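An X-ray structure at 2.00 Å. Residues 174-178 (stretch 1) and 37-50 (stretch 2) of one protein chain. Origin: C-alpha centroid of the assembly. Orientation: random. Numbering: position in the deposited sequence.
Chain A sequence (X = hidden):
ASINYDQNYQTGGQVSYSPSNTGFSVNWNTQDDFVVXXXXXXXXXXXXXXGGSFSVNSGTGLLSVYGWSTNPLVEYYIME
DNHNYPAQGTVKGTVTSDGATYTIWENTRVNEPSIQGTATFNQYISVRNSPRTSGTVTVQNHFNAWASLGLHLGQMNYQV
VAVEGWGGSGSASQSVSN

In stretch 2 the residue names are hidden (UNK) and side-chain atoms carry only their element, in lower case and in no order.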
# COMPACT_ATOMS: atom_id res chain seq x y z
N GLN A 174 -11.32 2.35 -23.42
CA GLN A 174 -10.12 2.06 -24.19
C GLN A 174 -10.14 0.74 -24.95
O GLN A 174 -10.66 -0.26 -24.46
CB GLN A 174 -8.91 2.08 -23.25
CG GLN A 174 -8.53 3.46 -22.72
CD GLN A 174 -7.87 4.34 -23.78
OE1 GLN A 174 -7.01 3.88 -24.52
NE2 GLN A 174 -8.28 5.60 -23.85
N SER A 175 -9.54 0.75 -26.13
CA SER A 175 -9.42 -0.42 -27.00
C SER A 175 -7.96 -0.86 -26.83
O SER A 175 -7.05 -0.04 -26.95
CB SER A 175 -9.68 -0.02 -28.45
OG SER A 175 -10.87 0.76 -28.57
N VAL A 176 -7.75 -2.15 -26.57
CA VAL A 176 -6.41 -2.71 -26.35
C VAL A 176 -6.05 -3.86 -27.31
O VAL A 176 -6.89 -4.71 -27.59
CB VAL A 176 -6.31 -3.26 -24.90
CG1 VAL A 176 -4.98 -3.93 -24.64
CG2 VAL A 176 -6.57 -2.14 -23.90
N SER A 177 -4.81 -3.88 -27.80
CA SER A 177 -4.33 -4.94 -28.70
C SER A 177 -2.83 -4.88 -28.99
O SER A 177 -2.15 -3.92 -28.64
CB SER A 177 -5.10 -4.94 -30.02
OG SER A 177 -4.75 -3.84 -30.84
N ASN A 178 -2.32 -5.94 -29.63
CA ASN A 178 -0.92 -6.05 -30.01
C ASN A 178 -0.77 -7.12 -31.08
O ASN A 178 -1.81 -7.56 -31.62
CB ASN A 178 -0.03 -6.38 -28.80
CG ASN A 178 -0.24 -7.78 -28.27
OD1 ASN A 178 0.64 -8.36 -27.64
ND2 ASN A 178 -1.42 -8.34 -28.51
OXT ASN A 178 0.36 -7.54 -31.36
N UNK A 37 -7.82 -2.91 -16.11
CA UNK A 37 -7.43 -2.88 -17.51
C UNK A 37 -7.33 -4.29 -18.03
O UNK A 37 -7.55 -5.24 -17.28
N UNK A 38 -7.01 -4.43 -19.31
CA UNK A 38 -6.89 -5.75 -19.92
C UNK A 38 -5.58 -5.91 -20.69
O UNK A 38 -4.98 -4.94 -21.13
c UNK A 38 -8.09 -6.04 -20.87
c UNK A 38 -8.09 -5.10 -22.06
c UNK A 38 -9.40 -5.94 -20.09
N UNK A 39 -5.15 -7.15 -20.85
CA UNK A 39 -3.91 -7.39 -21.56
C UNK A 39 -3.51 -8.85 -21.67
O UNK A 39 -4.33 -9.69 -22.07
N UNK A 40 -2.29 -9.17 -21.26
CA UNK A 40 -1.78 -10.53 -21.40
C UNK A 40 -1.14 -11.11 -20.15
O UNK A 40 -0.52 -10.40 -19.36
c UNK A 40 -1.14 -7.41 -23.58
c UNK A 40 -1.41 -10.00 -23.85
c UNK A 40 -1.54 -8.61 -24.20
n UNK A 40 -2.53 -9.82 -25.80
c UNK A 40 -2.25 -8.54 -25.42
c UNK A 40 -1.45 -6.20 -24.20
c UNK A 40 -2.02 -10.70 -24.86
c UNK A 40 -2.56 -7.31 -26.03
c UNK A 40 -0.81 -10.58 -22.59
c UNK A 40 -2.15 -6.16 -25.41
N UNK A 41 -1.29 -12.42 -19.98
CA UNK A 41 -0.74 -13.15 -18.84
C UNK A 41 0.79 -13.10 -18.77
O UNK A 41 1.38 -13.17 -17.68
o UNK A 41 -2.65 -14.64 -18.52
c UNK A 41 -0.48 -15.50 -17.88
c UNK A 41 -1.26 -14.62 -18.86
N UNK A 42 1.44 -13.01 -19.92
CA UNK A 42 2.89 -12.93 -20.01
C UNK A 42 3.21 -11.88 -21.06
O UNK A 42 2.89 -12.04 -22.24
o UNK A 42 2.78 -14.83 -21.51
c UNK A 42 3.51 -15.28 -19.27
c UNK A 42 3.52 -14.28 -20.42
N UNK A 43 3.79 -10.77 -20.62
CA UNK A 43 4.12 -9.68 -21.52
C UNK A 43 5.21 -9.99 -22.52
O UNK A 43 6.04 -10.88 -22.29
N UNK A 44 5.24 -9.24 -23.61
CA UNK A 44 6.25 -9.45 -24.64
C UNK A 44 6.81 -8.12 -25.15
O UNK A 44 6.62 -7.07 -24.53
c UNK A 44 5.66 -10.26 -25.81
o UNK A 44 4.69 -9.50 -26.53
N UNK A 45 7.50 -8.18 -26.28
CA UNK A 45 8.10 -7.02 -26.91
C UNK A 45 7.19 -6.42 -27.97
O UNK A 45 7.53 -5.42 -28.60
c UNK A 45 9.42 -7.41 -27.56
o UNK A 45 10.31 -7.93 -26.58
N UNK A 46 6.02 -7.02 -28.16
CA UNK A 46 5.07 -6.55 -29.16
C UNK A 46 4.52 -5.17 -28.87
O UNK A 46 4.10 -4.89 -27.75
c UNK A 46 3.94 -7.55 -29.31
N UNK A 47 4.59 -4.26 -29.85
CA UNK A 47 4.09 -2.89 -29.71
C UNK A 47 2.60 -2.92 -29.37
O UNK A 47 1.79 -3.48 -30.11
c UNK A 47 5.61 -2.97 -31.50
c UNK A 47 5.35 -4.41 -31.10
c UNK A 47 4.34 -2.29 -31.09
N UNK A 48 2.25 -2.31 -28.24
CA UNK A 48 0.87 -2.27 -27.77
C UNK A 48 0.06 -1.06 -28.25
O UNK A 48 0.47 0.09 -28.07
c UNK A 48 1.62 -3.68 -24.22
c UNK A 48 1.51 -3.61 -25.74
c UNK A 48 0.83 -2.33 -26.23
c UNK A 48 -0.60 -2.28 -25.74
N UNK A 49 -1.09 -1.35 -28.84
CA UNK A 49 -2.00 -0.33 -29.35
C UNK A 49 -3.11 -0.07 -28.34
O UNK A 49 -3.64 -1.00 -27.72
c UNK A 49 -2.64 -0.80 -30.66
o UNK A 49 -1.22 -0.51 -32.56
n UNK A 49 -1.20 -2.54 -31.56
c UNK A 49 -1.62 -1.27 -31.67
N UNK A 50 -3.43 1.21 -28.15
CA UNK A 50 -4.48 1.63 -27.23
C UNK A 50 -5.20 2.82 -27.87
O UNK A 50 -4.65 3.48 -28.75
c UNK A 50 -1.73 3.21 -26.38
c UNK A 50 -3.04 3.27 -25.90
c UNK A 50 -1.47 5.58 -26.03
c UNK A 50 -2.78 5.65 -25.55
c UNK A 50 -3.55 4.49 -25.49
c UNK A 50 -3.90 2.03 -25.87
c UNK A 50 -0.94 4.36 -26.44

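Position 37 has no side-chain atoms, and nothing of stretch 1 reaches it. It is G37.

Position 38 carries three carbons, one bearing the other two. They point toward stretch 1 from CB and meet the side chain of V176. This fork at CB, with no oxygen, is valine, V38. V38 CG2 lies 3.8 Å from V176 CG2, an apolar contact, and V38 O is 3.7 Å from V176 CG1.

Position 39 is bare, so it is G39. An ideal CB here would be crowded by the side chain of position 40.

Position 40 has one carbon, then fused five- and six-membered rings holding eight carbons and one nitrogen. The rings meet V176, S177 and N178. Only tryptophan fits: W40. W40 CH2 packs against V176 CG1 at 3.7 Å. S177 C lies at the ring edge, 3.8 Å from W40 CZ2. The side chain of N178 also crowds this ring, but its amide is probably turned over in the model.

Position 41 has one carbon carrying an oxygen and a carbon. That is threonine, T41. It is out of reach of stretch 1.

Position 42 shows the same three atoms, again branched at CB, and is T42. It too is out of reach.

Position 43 has no side-chain atoms: G43. It makes no contact.

Position 44 has one carbon, then one oxygen. Its CB points toward stretch 1, but the contact, with N178, is slight. This is serine, S44. S44 OG accepts a hydrogen bond from the backbone N of position 46 at 3.3 Å, a bond within the loop.

Position 45 has the same two atoms and is S45. It is exposed and out of reach.

Position 46 has a single carbon, which points toward N178. It is A46.

Position 47 has three carbons closing a ring onto the backbone N. The ring stays clear of stretch 1, but the backbone O lies near N178. This is proline, P47. P47 O is 3.7 Å from N178 CB.

Position 48 has four carbons, forked at the first, with one arm two carbons long. Its CB points sideways, and its backbone meets S177. This is isoleucine, I48. I48 CA makes a CA-H...O contact with S177 O at 3.5 Å.

Position 49 has two carbons, the second carrying one oxygen and one nitrogen. It pairs with S177: asparagine, N49. N49 N donates to S177 O at 2.8 Å, and S177 N donates to N49 O at 3.1 Å. N49 ND2 adds a weak bond to S177 O at 3.4 Å. N49 CB and S177 OG are 3.7 Å apart on the same face of the sheet.

Position 50 has one carbon, then a six-carbon ring, whose edge meets Q174. This is phenylalanine, F50. Q174 OE1 is 3.6 Å from F50 CD2. F50 CA approaches S175 O at 3.1 Å in a CA-H...O contact.

The contact has three parts. The strand beginning at I48 runs antiparallel to stretch 1, and the paired backbone bonds of S177 and N49 fix the register. V38 and W40, on a strand nearly parallel to stretch 1, pack on V176. The chain end at N178 lies against W40 and the loop residues A46 and P47. Together the stretches bury 565 Å².

Stretch 2 (37-50) GVGWTTGSSAPINF
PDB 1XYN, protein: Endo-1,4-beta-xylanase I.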